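PDB 5UZ8: cadherin-23 from Mus musculus, which probably acts as a calcium-dependent adhesion protein of the inner ear, forming part of the tip links that serve mechanotransduction in hearing. Local coordinates for residues G43-T48 and V86-N91; I186-A191 and S206-I211; D215-R220 and P303-T308. All blocks are in the same frame, centred on the assembly; numbering follows the deposited sequence.

The chain is a row of three cadherin repeats, and the contacts follow one another along it in the order 1, 2, 3. Contact 1 lies in the first repeat and joins strands 46-53 and 81-89 next to a calcium ion. Contact 2 pairs strands 184-193 and 204-214 in the sheet of the second repeat. Its centre is about 61 Å from that of contact 1. Contact 3 lies about 33 Å beyond contact 2, between centres. There the calcium-binding linker 215-220, which follows strand 204-214, meets the start of strand 306-316 in the third repeat. Contacts 1 and 3 are about 94 Å apart, centre to centre, which reflects an elongated, calcium-bridged rod.

Contact 1: residues G43-T48 and V86-N91; sequences GLITYT and VRASDN. With CA (calcium ion), chain H.
Asn91 ND2 donates to the backbone oxygen Leu44 O at 2.7 Å and to the hydroxyl Thr46 OG1 at 2.9 Å. Thr46 OG1 is anti to its carbonyl carbon (chi1 -64°), which sets it beside ND2. Both acceptors lie close to the amide plane, which fixes the turn of that group. ND2 itself stands above the carbonyl plane of Leu44. An alanine in place of Asn91 would probably leave Leu44 O and Thr46 OG1 without their shared donor. The backbones pair through Thr46 with Ser89 and Thr48 with Arg87, both antiparallel hydrogen-bonded pairs. This joins strand 46-53, outermost in its sheet, to strand 81-89 of the cadherin beta-sandwich. Apolar contacts gather on the Tyr47 and Ala88 face. Ala88 CB touches Ile45 CG2 at 3.9 Å. Ile45 CG2 also lies over one face of the Tyr47 ring, toward its rim. Val86 CG1 meets the ring edge, 4.1 Å from Tyr47 CD2. The Tyr47 hydroxyl bonds to Ala34 N. On the other face, Arg87 runs alongside Thr48, then leads to a salt bridge with Glu99. Asp90 OD2 binds the calcium ion at 2.5 Å, with Asn3, Asp36, Asp38 and Asn42. Its OD1 accepts from Arg96 N and Gly92 N.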
ATOM      1  N   GLY A  43      34.628  31.657 -48.771  1.00 54.40           N
ATOM      2  CA  GLY A  43      33.228  31.274 -48.559  1.00 51.65           C
ATOM      3  C   GLY A  43      33.001  29.844 -48.104  1.00 49.43           C
ATOM      4  O   GLY A  43      31.855  29.372 -48.110  1.00 49.33           O
ATOM      5  N   LEU A  44      34.069  29.155 -47.693  1.00 48.57           N
ATOM      6  CA  LEU A  44      33.974  27.785 -47.166  1.00 46.25           C
ATOM      7  C   LEU A  44      33.729  27.811 -45.652  1.00 42.52           C
ATOM      8  O   LEU A  44      34.599  28.246 -44.895  1.00 42.50           O
ATOM      9  CB  LEU A  44      35.269  27.037 -47.464  1.00 48.77           C
ATOM     10  CG  LEU A  44      35.379  25.579 -47.048  1.00 48.84           C
ATOM     11  CD1 LEU A  44      34.148  24.788 -47.474  1.00 48.33           C
ATOM     12  CD2 LEU A  44      36.651  25.005 -47.657  1.00 51.68           C
ATOM     13  N   ILE A  45      32.567  27.333 -45.215  1.00 38.62           N
ATOM     14  CA  ILE A  45      32.168  27.495 -43.818  1.00 35.49           C
ATOM     15  C   ILE A  45      32.506  26.272 -42.999  1.00 33.64           C
ATOM     16  O   ILE A  45      32.131  25.172 -43.364  1.00 33.45           O
ATOM     17  CB  ILE A  45      30.663  27.822 -43.686  1.00 34.53           C
ATOM     18  CG1 ILE A  45      30.374  29.143 -44.429  1.00 35.86           C
ATOM     19  CG2 ILE A  45      30.249  27.920 -42.212  1.00 32.88           C
ATOM     20  CD1 ILE A  45      28.902  29.395 -44.644  1.00 35.51           C
ATOM     21  N   THR A  46      33.160  26.507 -41.861  1.00 32.38           N
ATOM     22  CA  THR A  46      33.452  25.503 -40.830  1.00 31.23           C
ATOM     23  C   THR A  46      32.577  25.781 -39.596  1.00 28.74           C
ATOM     24  O   THR A  46      32.518  26.925 -39.125  1.00 28.95           O
ATOM     25  CB  THR A  46      34.927  25.633 -40.403  1.00 32.85           C
ATOM     26  OG1 THR A  46      35.746  25.324 -41.518  1.00 34.90           O
ATOM     27  CG2 THR A  46      35.296  24.714 -39.254  1.00 32.49           C
ATOM     28  N   TYR A  47      31.906  24.754 -39.090  1.00 26.28           N
ATOM     29  CA  TYR A  47      31.073  24.881 -37.907  1.00 24.36           C
ATOM     30  C   TYR A  47      31.794  24.274 -36.725  1.00 24.18           C
ATOM     31  O   TYR A  47      32.343  23.179 -36.824  1.00 24.45           O
ATOM     32  CB  TYR A  47      29.724  24.168 -38.067  1.00 22.78           C
ATOM     33  CG  TYR A  47      28.885  24.705 -39.204  1.00 22.79           C
ATOM     34  CD1 TYR A  47      29.067  24.252 -40.491  1.00 23.51           C
ATOM     35  CD2 TYR A  47      27.911  25.684 -38.982  1.00 21.78           C
ATOM     36  CE1 TYR A  47      28.332  24.766 -41.552  1.00 23.94           C
ATOM     37  CE2 TYR A  47      27.166  26.198 -40.024  1.00 21.97           C
ATOM     38  CZ  TYR A  47      27.358  25.723 -41.304  1.00 23.17           C
ATOM     39  OH  TYR A  47      26.603  26.220 -42.331  1.00 23.48           O
ATOM     40  N   THR A  48      31.788  25.003 -35.613  1.00 23.75           N
ATOM     41  CA  THR A  48      32.196  24.464 -34.324  1.00 23.42           C
ATOM     42  C   THR A  48      31.135  24.825 -33.270  1.00 22.05           C
ATOM     43  O   THR A  48      30.326  25.756 -33.474  1.00 21.34           O
ATOM     44  CB  THR A  48      33.558  25.033 -33.891  1.00 24.87           C
ATOM     45  OG1 THR A  48      33.497  26.472 -33.855  1.00 24.82           O
ATOM     46  CG2 THR A  48      34.669  24.607 -34.857  1.00 26.66           C
ATOM     47  N   VAL A  86      26.768  28.020 -31.607  1.00 18.28           N
ATOM     48  CA  VAL A  86      27.323  27.552 -32.867  1.00 18.44           C
ATOM     49  C   VAL A  86      28.141  28.681 -33.469  1.00 19.87           C
ATOM     50  O   VAL A  86      27.665  29.817 -33.531  1.00 19.93           O
ATOM     51  CB  VAL A  86      26.225  27.164 -33.867  1.00 18.01           C
ATOM     52  CG1 VAL A  86      26.868  26.703 -35.163  1.00 18.97           C
ATOM     53  CG2 VAL A  86      25.331  26.053 -33.328  1.00 17.10           C
ATOM     54  N   ARG A  87      29.385  28.385 -33.845  1.00 21.07           N
ATOM     55  CA  ARG A  87      30.254  29.321 -34.557  1.00 22.83           C
ATOM     56  C   ARG A  87      30.374  28.848 -35.986  1.00 23.30           C
ATOM     57  O   ARG A  87      30.723  27.699 -36.210  1.00 23.46           O
ATOM     58  CB  ARG A  87      31.644  29.371 -33.917  1.00 24.41           C
ATOM     59  CG  ARG A  87      32.617  30.355 -34.534  1.00 26.58           C
ATOM     60  CD  ARG A  87      33.960  30.344 -33.812  1.00 28.58           C
ATOM     61  NE  ARG A  87      34.973  31.171 -34.476  1.00 31.08           N
ATOM     62  CZ  ARG A  87      35.121  32.492 -34.317  1.00 32.72           C
ATOM     63  NH1 ARG A  87      34.309  33.193 -33.520  1.00 32.57           N
ATOM     64  NH2 ARG A  87      36.082  33.137 -34.980  1.00 34.75           N
ATOM     65  N   ALA A  88      30.098  29.743 -36.942  1.00 24.04           N
ATOM     66  CA  ALA A  88      30.232  29.469 -38.359  1.00 24.75           C
ATOM     67  C   ALA A  88      31.348  30.395 -38.861  1.00 26.90           C
ATOM     68  O   ALA A  88      31.202  31.606 -38.791  1.00 26.87           O
ATOM     69  CB  ALA A  88      28.924  29.782 -39.069  1.00 24.34           C
ATOM     70  N   SER A  89      32.471  29.826 -39.295  1.00 28.55           N
ATOM     71  CA  SER A  89      33.655  30.604 -39.673  1.00 31.18           C
ATOM     72  C   SER A  89      33.962  30.327 -41.141  1.00 33.01           C
ATOM     73  O   SER A  89      33.871  29.188 -41.581  1.00 32.60           O
ATOM     74  CB  SER A  89      34.852  30.203 -38.809  1.00 32.04           C
ATOM     75  OG  SER A  89      36.002  30.976 -39.170  1.00 34.40           O
ATOM     76  N   ASP A  90      34.294  31.352 -41.911  1.00 35.37           N
ATOM     77  CA  ASP A  90      34.820  31.086 -43.242  1.00 38.22           C
ATOM     78  C   ASP A  90      36.274  30.735 -43.051  1.00 40.90           C
ATOM     79  O   ASP A  90      36.795  30.831 -41.942  1.00 40.78           O
ATOM     80  CB  ASP A  90      34.599  32.228 -44.247  1.00 39.56           C
ATOM     81  CG  ASP A  90      35.375  33.514 -43.916  1.00 41.22           C
ATOM     82  OD1 ASP A  90      36.475  33.479 -43.309  1.00 42.25           O
ATOM     83  OD2 ASP A  90      34.867  34.594 -44.287  1.00 41.37           O
ATOM     84  N   ASN A  91      36.933  30.325 -44.116  1.00 44.59           N
ATOM     85  CA  ASN A  91      38.321  29.900 -43.999  1.00 47.91           C
ATOM     86  C   ASN A  91      39.249  30.900 -44.673  1.00 51.85           C
ATOM     87  O   ASN A  91      40.318  30.536 -45.125  1.00 53.71           O
ATOM     88  CB  ASN A  91      38.476  28.478 -44.544  1.00 48.18           C
ATOM     89  CG  ASN A  91      37.993  27.431 -43.558  1.00 46.62           C
ATOM     90  OD1 ASN A  91      38.804  26.792 -42.888  1.00 47.21           O
ATOM     91  ND2 ASN A  91      36.667  27.278 -43.431  1.00 43.93           N
TER
HETATM   92 CA    CA H2607      33.544  35.245 -46.275  1.00 47.41          CA
HETATM   93  O   HOH W   1      35.574  36.523 -46.492  1.00 40.05           O

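Contact 2: residues I186-A191 and S206-I211; sequences ILTALA and SVQVVI
A bend at the second torsion (chi2 -64°) turns Gln208 CD toward the neighbouring strand and Thr188. Thr188 holds OG1 anti to its carbonyl carbon (chi1 -59°), beside its own backbone N. The hydroxyl then donates to Gln208 OE1 at 2.8 Å. It comes in the plane of the amide carbonyl and on a lone pair, with a C=O...O angle of 118°. The other end of the same amide is held by a water. Gln208 NE2 donates to this water at 2.9 Å. The water in turn donates to Thr188 OG1 and to Ile186 O. Both ends of the glutamine amide are thus engaged, which probably restrains its rotation. Ile186 CG2 packs obliquely against Gln208 NE2 at 3.4 Å.

The two strands, 184-193 and 204-214, form a beta hairpin in the middle of the mixed sheet of the second cadherin repeat. Strand 151-155 flanks it beside 184-193, and strand 121-126 beside 204-214. Leu187 with Val209 and Ala189 with Val207 are antiparallel hydrogen-bonded pairs. Val209 N to Leu187 O is 2.7 Å.

The face with these four residues is buried. Ala189 CB touches Val207 CG1 at 4.0 Å and Val209 CG2 at 4.1 Å. Val209 also packs on Leu136 and Val138 of strand 134-141, in the facing sheet of the sandwich. On the Thr188 and Gln208 face, Ser206 CB touches two methyls, Thr188 CG2 at 3.8 Å and Leu190 CD1 at 3.9 Å.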
ATOM      1  N   ILE A 186      -4.314  -8.991   4.321  1.00 15.04           N
ATOM      2  CA  ILE A 186      -3.107  -8.602   3.604  1.00 16.01           C
ATOM      3  C   ILE A 186      -3.586  -8.061   2.252  1.00 16.68           C
ATOM      4  O   ILE A 186      -3.955  -8.827   1.387  1.00 17.30           O
ATOM      5  CB  ILE A 186      -2.127  -9.793   3.440  1.00 17.20           C
ATOM      6  CG1 ILE A 186      -1.863 -10.429   4.809  1.00 17.39           C
ATOM      7  CG2 ILE A 186      -0.830  -9.327   2.761  1.00 17.55           C
ATOM      8  CD1 ILE A 186      -0.878 -11.580   4.776  1.00 18.83           C
ATOM      9  N   LEU A 187      -3.598  -6.743   2.129  1.00 16.74           N
ATOM     10  CA  LEU A 187      -4.173  -6.040   0.996  1.00 17.91           C
ATOM     11  C   LEU A 187      -3.065  -5.541   0.070  1.00 17.83           C
ATOM     12  O   LEU A 187      -1.975  -5.230   0.516  1.00 17.83           O
ATOM     13  CB  LEU A 187      -4.945  -4.850   1.486  1.00 18.14           C
ATOM     14  CG  LEU A 187      -6.048  -5.107   2.506  1.00 19.57           C
ATOM     15  CD1 LEU A 187      -6.671  -3.748   2.813  1.00 20.45           C
ATOM     16  CD2 LEU A 187      -7.011  -6.145   1.940  1.00 20.83           C
ATOM     17  N   THR A 188      -3.356  -5.499  -1.219  1.00 18.42           N
ATOM     18  CA  THR A 188      -2.451  -4.904  -2.197  1.00 18.41           C
ATOM     19  C   THR A 188      -2.922  -3.494  -2.522  1.00 17.60           C
ATOM     20  O   THR A 188      -4.033  -3.322  -3.030  1.00 18.14           O
ATOM     21  CB  THR A 188      -2.427  -5.746  -3.479  1.00 19.44           C
ATOM     22  OG1 THR A 188      -1.996  -7.085  -3.163  1.00 20.08           O
ATOM     23  CG2 THR A 188      -1.484  -5.134  -4.487  1.00 19.70           C
ATOM     24  N   ALA A 189      -2.073  -2.508  -2.250  1.00 16.45           N
ATOM     25  CA  ALA A 189      -2.312  -1.122  -2.644  1.00 15.77           C
ATOM     26  C   ALA A 189      -1.493  -0.832  -3.903  1.00 16.18           C
ATOM     27  O   ALA A 189      -0.330  -1.256  -3.994  1.00 15.72           O
ATOM     28  CB  ALA A 189      -1.926  -0.166  -1.541  1.00 14.83           C
ATOM     29  N   LEU A 190      -2.098  -0.120  -4.856  1.00 15.59           N
ATOM     30  CA  LEU A 190      -1.463   0.178  -6.142  1.00 15.97           C
ATOM     31  C   LEU A 190      -1.321   1.692  -6.288  1.00 14.98           C
ATOM     32  O   LEU A 190      -2.241   2.412  -5.911  1.00 13.59           O
ATOM     33  CB  LEU A 190      -2.345  -0.338  -7.247  1.00 18.48           C
ATOM     34  CG  LEU A 190      -1.777  -0.421  -8.642  1.00 21.02           C
ATOM     35  CD1 LEU A 190      -0.690  -1.491  -8.722  1.00 22.12           C
ATOM     36  CD2 LEU A 190      -2.917  -0.803  -9.583  1.00 23.17           C
ATOM     37  N   ALA A 191      -0.176   2.140  -6.802  1.00 13.79           N
ATOM     38  CA  ALA A 191       0.030   3.539  -7.178  1.00 13.55           C
ATOM     39  C   ALA A 191       0.253   3.554  -8.690  1.00 14.45           C
ATOM     40  O   ALA A 191       1.126   2.830  -9.182  1.00 14.85           O
ATOM     41  CB  ALA A 191       1.235   4.104  -6.462  1.00 12.97           C
ATOM     42  N   SER A 206       3.066  -1.749  -6.764  1.00 16.11           N
ATOM     43  CA  SER A 206       2.181  -2.142  -5.663  1.00 15.87           C
ATOM     44  C   SER A 206       2.958  -2.351  -4.384  1.00 15.78           C
ATOM     45  O   SER A 206       4.161  -2.616  -4.406  1.00 16.20           O
ATOM     46  CB  SER A 206       1.473  -3.425  -6.051  1.00 17.04           C
ATOM     47  OG  SER A 206       2.413  -4.454  -6.293  1.00 18.69           O
ATOM     48  N   VAL A 207       2.234  -2.366  -3.277  1.00 14.90           N
ATOM     49  CA  VAL A 207       2.784  -2.685  -1.978  1.00 15.15           C
ATOM     50  C   VAL A 207       1.752  -3.477  -1.154  1.00 15.07           C
ATOM     51  O   VAL A 207       0.534  -3.361  -1.419  1.00 14.70           O
ATOM     52  CB  VAL A 207       3.217  -1.410  -1.251  1.00 15.00           C
ATOM     53  CG1 VAL A 207       2.025  -0.590  -0.816  1.00 14.44           C
ATOM     54  CG2 VAL A 207       4.085  -1.710  -0.059  1.00 15.92           C
ATOM     55  N   GLN A 208       2.213  -4.302  -0.199  1.00 15.50           N
ATOM     56  CA  GLN A 208       1.301  -5.036   0.670  1.00 15.64           C
ATOM     57  C   GLN A 208       1.057  -4.261   1.960  1.00 15.03           C
ATOM     58  O   GLN A 208       1.982  -3.659   2.535  1.00 14.19           O
ATOM     59  CB  GLN A 208       1.778  -6.452   0.981  1.00 17.07           C
ATOM     60  CG  GLN A 208       2.031  -7.320  -0.224  1.00 19.23           C
ATOM     61  CD  GLN A 208       0.781  -7.594  -1.013  1.00 20.12           C
ATOM     62  OE1 GLN A 208       0.581  -7.047  -2.136  1.00 21.56           O
ATOM     63  NE2 GLN A 208      -0.078  -8.400  -0.448  1.00 20.11           N
ATOM     64  N   VAL A 209      -0.204  -4.262   2.373  1.00 14.54           N
ATOM     65  CA  VAL A 209      -0.676  -3.602   3.595  1.00 14.38           C
ATOM     66  C   VAL A 209      -1.357  -4.625   4.493  1.00 14.46           C
ATOM     67  O   VAL A 209      -2.359  -5.214   4.076  1.00 14.70           O
ATOM     68  CB  VAL A 209      -1.681  -2.493   3.262  1.00 13.98           C
ATOM     69  CG1 VAL A 209      -2.124  -1.788   4.560  1.00 13.99           C
ATOM     70  CG2 VAL A 209      -1.055  -1.510   2.279  1.00 14.03           C
ATOM     71  N   VAL A 210      -0.803  -4.855   5.690  1.00 14.77           N
ATOM     72  CA  VAL A 210      -1.341  -5.767   6.666  1.00 14.83           C
ATOM     73  C   VAL A 210      -2.190  -4.991   7.666  1.00 14.44           C
ATOM     74  O   VAL A 210      -1.738  -3.998   8.262  1.00 15.05           O
ATOM     75  CB  VAL A 210      -0.237  -6.514   7.452  1.00 15.80           C
ATOM     76  CG1 VAL A 210      -0.842  -7.428   8.516  1.00 16.41           C
ATOM     77  CG2 VAL A 210       0.629  -7.325   6.511  1.00 16.78           C
ATOM     78  N   ILE A 211      -3.399  -5.468   7.900  1.00 13.72           N
ATOM     79  CA  ILE A 211      -4.229  -4.934   8.973  0.50 13.49           C
ATOM     80  C   ILE A 211      -4.568  -6.097   9.885  1.00 13.79           C
ATOM     81  O   ILE A 211      -5.288  -7.024   9.490  1.00 13.95           O
ATOM     82  CB  ILE A 211      -5.506  -4.244   8.460  0.50 12.87           C
ATOM     83  CG1 ILE A 211      -5.135  -2.961   7.727  0.50 12.86           C
ATOM     84  CG2 ILE A 211      -6.439  -3.891   9.631  0.50 12.85           C
ATOM     85  CD1 ILE A 211      -6.177  -2.451   6.749  0.50 12.62           C
TER
HETATM   86  O   HOH W   2      -2.823  -8.926  -1.100  1.00 21.34           O

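Contact 3: residues D215-R220 and P303-T308; sequences DVNDCR and PPLWGT. With CA (calcium ion), chain F; CA (calcium ion), chain E; CA (calcium ion), chain G; GSH (glutathione), chain L.
Arg220 and Trp306 form a cation-pi contact that ties the calcium-binding linker to the start of a strand in the third cadherin repeat. Arg220 CZ lies 4.6 Å from the centroid of the Trp306 six-membered ring and 11° off the ring normal. The guanidinium stands nearly upright on the ring, the planes being 84° apart. NH2 is the atom over the ring face, 3.3 Å from Trp306 CZ3. The Arg220 chain bends at its third torsion (chi3 -65°), which sets NE beside Trp306 O. That oxygen lies in the guanidinium plane, at its edge. NE donates to Trp306 O at 2.8 Å, and NH2 donates to the same oxygen at 3.0 Å. One carbonyl thus takes a side-on grip from two nitrogens. The arginine charge is likely to polarise both this carbonyl and the indole.

Next to it, Leu305 and Asn217 meet tip to tip. Asn217 ND2 lies 3.5 Å from Leu305 CG. Leu305 CD1 touches Cys219 O, also at 3.5 Å. A water joins Asn217 ND2 to Pro303 O.

Residues of the linker are also calcium ligands. Asn217 OD1 and Cys219 O bind one calcium ion, the first at 2.3 Å. Asp215, Val216 and Asp218 bind a second. Asp218 OD2 and glutathione OE1 share a third. The run 215-219 resembles the DXNDN linker motif of cadherins, with cysteine in the last place, where the backbone oxygen serves as the ligand.

Beyond the contact, Trp306 packs on Thr298. Strand 306-316 continues from here between strands 227-233 and 290-298.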
ATOM      1  N   ASP A 215      -8.662  -8.364  19.338  1.00 16.44           N
ATOM      2  CA  ASP A 215      -9.879  -8.880  19.958  1.00 16.31           C
ATOM      3  C   ASP A 215     -10.504  -7.875  20.918  1.00 16.57           C
ATOM      4  O   ASP A 215      -9.795  -7.187  21.664  1.00 17.82           O
ATOM      5  CB  ASP A 215      -9.557 -10.150  20.720  1.00 16.61           C
ATOM      6  CG  ASP A 215     -10.772 -10.974  21.045  1.00 16.62           C
ATOM      7  OD1 ASP A 215     -11.694 -11.104  20.192  1.00 15.80           O
ATOM      8  OD2 ASP A 215     -10.779 -11.522  22.181  1.00 16.95           O
ATOM      9  N   VAL A 216     -11.821  -7.827  20.890  1.00 15.41           N
ATOM     10  CA  VAL A 216     -12.661  -7.247  21.932  1.00 16.18           C
ATOM     11  C   VAL A 216     -13.469  -8.413  22.481  1.00 15.96           C
ATOM     12  O   VAL A 216     -13.790  -9.371  21.743  1.00 14.51           O
ATOM     13  CB  VAL A 216     -13.609  -6.195  21.306  1.00 16.93           C
ATOM     14  CG1 VAL A 216     -14.676  -5.699  22.261  1.00 18.36           C
ATOM     15  CG2 VAL A 216     -12.757  -5.057  20.789  1.00 17.13           C
ATOM     16  N   ASN A 217     -13.752  -8.378  23.773  1.00 15.94           N
ATOM     17  CA  ASN A 217     -14.562  -9.443  24.343  1.00 15.87           C
ATOM     18  C   ASN A 217     -16.022  -9.204  23.952  1.00 16.18           C
ATOM     19  O   ASN A 217     -16.761  -8.577  24.705  1.00 17.37           O
ATOM     20  CB  ASN A 217     -14.445  -9.488  25.870  1.00 16.18           C
ATOM     21  CG  ASN A 217     -15.098 -10.726  26.441  1.00 15.71           C
ATOM     22  OD1 ASN A 217     -15.048 -11.793  25.821  1.00 14.94           O
ATOM     23  ND2 ASN A 217     -15.754 -10.591  27.577  1.00 16.17           N
ATOM     24  N   ASP A 218     -16.441  -9.652  22.767  1.00 15.74           N
ATOM     25  CA  ASP A 218     -17.816  -9.413  22.320  1.00 16.09           C
ATOM     26  C   ASP A 218     -18.625 -10.694  22.155  1.00 16.57           C
ATOM     27  O   ASP A 218     -19.719 -10.637  21.653  1.00 17.37           O
ATOM     28  CB  ASP A 218     -17.875  -8.563  21.054  1.00 16.24           C
ATOM     29  CG  ASP A 218     -17.037  -9.130  19.862  1.00 16.13           C
ATOM     30  OD1 ASP A 218     -16.187 -10.040  19.996  1.00 15.49           O
ATOM     31  OD2 ASP A 218     -17.234  -8.581  18.740  1.00 16.21           O
ATOM     32  N   CYS A 219     -18.093 -11.820  22.605  1.00 16.40           N
ATOM     33  CA  CYS A 219     -18.804 -13.097  22.519  1.00 16.79           C
ATOM     34  C   CYS A 219     -18.991 -13.694  23.923  1.00 15.84           C
ATOM     35  O   CYS A 219     -18.037 -13.874  24.675  1.00 14.83           O
ATOM     36  CB  CYS A 219     -18.081 -14.047  21.598  1.00 17.86           C
ATOM     37  SG  CYS A 219     -17.883 -13.283  19.969  1.00 20.11           S
ATOM     38  N   ARG A 220     -20.245 -13.979  24.267  1.00 15.51           N
ATOM     39  CA  ARG A 220     -20.546 -14.577  25.541  1.00 15.45           C
ATOM     40  C   ARG A 220     -20.359 -16.089  25.440  1.00 15.67           C
ATOM     41  O   ARG A 220     -20.523 -16.677  24.378  1.00 16.07           O
ATOM     42  CB  ARG A 220     -21.962 -14.209  26.030  1.00 15.89           C
ATOM     43  CG  ARG A 220     -23.057 -14.994  25.344  1.00 16.33           C
ATOM     44  CD  ARG A 220     -24.427 -14.488  25.681  1.00 16.87           C
ATOM     45  NE  ARG A 220     -24.759 -14.663  27.086  1.00 16.46           N
ATOM     46  CZ  ARG A 220     -25.953 -14.395  27.596  1.00 17.48           C
ATOM     47  NH1 ARG A 220     -26.954 -14.012  26.810  1.00 18.28           N
ATOM     48  NH2 ARG A 220     -26.171 -14.535  28.906  1.00 17.61           N
ATOM     49  N   PRO A 303     -15.665  -6.078  31.604  1.00 30.53           N
ATOM     50  CA  PRO A 303     -16.159  -7.013  32.613  1.00 28.74           C
ATOM     51  C   PRO A 303     -16.444  -8.346  31.960  1.00 24.26           C
ATOM     52  O   PRO A 303     -16.568  -8.410  30.745  1.00 21.30           O
ATOM     53  CB  PRO A 303     -17.456  -6.356  33.109  1.00 30.42           C
ATOM     54  CG  PRO A 303     -17.251  -4.900  32.840  1.00 32.40           C
ATOM     55  CD  PRO A 303     -16.510  -4.869  31.528  1.00 31.53           C
ATOM     56  N   PRO A 304     -16.499  -9.406  32.760  1.00 22.91           N
ATOM     57  CA  PRO A 304     -16.729 -10.690  32.120  1.00 20.98           C
ATOM     58  C   PRO A 304     -18.148 -10.870  31.577  1.00 19.56           C
ATOM     59  O   PRO A 304     -19.088 -10.234  32.067  1.00 20.27           O
ATOM     60  CB  PRO A 304     -16.503 -11.679  33.243  1.00 21.78           C
ATOM     61  CG  PRO A 304     -16.717 -10.938  34.479  1.00 23.87           C
ATOM     62  CD  PRO A 304     -16.274  -9.543  34.208  1.00 24.53           C
ATOM     63  N   LEU A 305     -18.269 -11.760  30.599  1.00 17.35           N
ATOM     64  CA  LEU A 305     -19.553 -12.204  30.045  1.00 16.57           C
ATOM     65  C   LEU A 305     -19.838 -13.618  30.537  1.00 15.60           C
ATOM     66  O   LEU A 305     -18.917 -14.419  30.716  1.00 15.05           O
ATOM     67  CB  LEU A 305     -19.550 -12.218  28.517  1.00 16.03           C
ATOM     68  CG  LEU A 305     -19.182 -10.889  27.859  1.00 16.36           C
ATOM     69  CD1 LEU A 305     -19.075 -10.997  26.339  1.00 16.06           C
ATOM     70  CD2 LEU A 305     -20.182  -9.830  28.314  1.00 17.90           C
ATOM     71  N   TRP A 306     -21.114 -13.896  30.758  1.00 15.66           N
ATOM     72  CA  TRP A 306     -21.577 -15.235  31.170  1.00 15.18           C
ATOM     73  C   TRP A 306     -22.595 -15.851  30.201  1.00 15.06           C
ATOM     74  O   TRP A 306     -23.264 -15.153  29.420  1.00 15.09           O
ATOM     75  CB  TRP A 306     -22.208 -15.177  32.585  1.00 16.15           C
ATOM     76  CG  TRP A 306     -23.391 -14.276  32.665  1.00 17.01           C
ATOM     77  CD1 TRP A 306     -23.365 -12.933  32.945  1.00 18.05           C
ATOM     78  CD2 TRP A 306     -24.759 -14.603  32.410  1.00 17.65           C
ATOM     79  NE1 TRP A 306     -24.615 -12.415  32.866  1.00 19.21           N
ATOM     80  CE2 TRP A 306     -25.502 -13.415  32.565  1.00 18.91           C
ATOM     81  CE3 TRP A 306     -25.431 -15.779  32.037  1.00 17.49           C
ATOM     82  CZ2 TRP A 306     -26.884 -13.355  32.372  1.00 20.18           C
ATOM     83  CZ3 TRP A 306     -26.829 -15.727  31.878  1.00 18.60           C
ATOM     84  CH2 TRP A 306     -27.532 -14.521  32.035  1.00 20.02           C
ATOM     85  N   GLY A 307     -22.708 -17.185  30.296  1.00 14.55           N
ATOM     86  CA  GLY A 307     -23.735 -17.952  29.651  1.00 15.07           C
ATOM     87  C   GLY A 307     -24.136 -19.053  30.633  1.00 15.03           C
ATOM     88  O   GLY A 307     -23.342 -19.443  31.489  1.00 14.13           O
ATOM     89  N   THR A 308     -25.363 -19.538  30.512  1.00 16.33           N
ATOM     90  CA  THR A 308     -25.854 -20.578  31.399  1.00 16.91           C
ATOM     91  C   THR A 308     -26.530 -21.718  30.633  1.00 17.72           C
ATOM     92  O   THR A 308     -26.859 -21.611  29.449  1.00 17.85           O
ATOM     93  CB  THR A 308     -26.884 -20.073  32.443  1.00 18.26           C
ATOM     94  OG1 THR A 308     -28.020 -19.511  31.784  1.00 20.26           O
ATOM     95  CG2 THR A 308     -26.276 -19.050  33.392  1.00 18.61           C
TER
HETATM   96 CA    CA F2605     -13.984 -10.880  19.903  1.00 14.15          CA
HETATM   97 CA    CA E2604     -15.874 -13.955  25.551  1.00 13.56          CA
HETATM   98 CA    CA G2606     -16.500 -10.053  16.989  1.00 16.22          CA
HETATM   99  N1  GSH L2611     -22.882  -9.115  14.439  1.00 29.29           N
HETATM  100  CA1 GSH L2611     -22.008  -8.604  15.484  1.00 30.20           C
HETATM  101  C1  GSH L2611     -20.955  -7.724  14.854  1.00 30.75           C
HETATM  102  O11 GSH L2611     -20.945  -7.632  13.605  1.00 30.86           O
HETATM  103  O12 GSH L2611     -20.127  -7.158  15.610  1.00 30.49           O
HETATM  104  CB1 GSH L2611     -21.340  -9.749  16.269  1.00 27.76           C
HETATM  105  CG1 GSH L2611     -20.412 -10.590  15.393  1.00 25.81           C
HETATM  106  CD1 GSH L2611     -19.551 -11.503  16.236  1.00 24.01           C
HETATM  107  OE1 GSH L2611     -18.636 -11.063  16.926  1.00 22.16           O
HETATM  108  N2  GSH L2611     -19.824 -12.799  16.136  1.00 22.61           N
HETATM  109  CA2 GSH L2611     -18.984 -13.829  16.712  1.00 22.48           C
HETATM  110  C2  GSH L2611     -18.533 -14.813  15.672  1.00 22.48           C
HETATM  111  O2  GSH L2611     -18.287 -15.958  16.009  1.00 21.99           O
HETATM  112  CB2 GSH L2611     -19.745 -14.522  17.843  1.00 22.86           C
HETATM  113  SG2 GSH L2611     -20.068 -13.316  19.141  1.00 24.62           S
HETATM  114  N3  GSH L2611     -18.359 -14.342  14.430  1.00 22.97           N
HETATM  115  CA3 GSH L2611     -17.849 -15.145  13.335  1.00 23.53           C
HETATM  116  C3  GSH L2611     -18.856 -15.312  12.214  1.00 25.49           C
HETATM  117  O31 GSH L2611     -18.531 -16.075  11.277  1.00 26.32           O
HETATM  118  O32 GSH L2611     -19.937 -14.667  12.234  1.00 26.92           O
HETATM  119  O   HOH W   3     -16.386  -7.554  28.226  1.00 25.09           O
HETATM  120  O   HOH W   4     -17.527  -8.241  15.693  1.00 16.02           O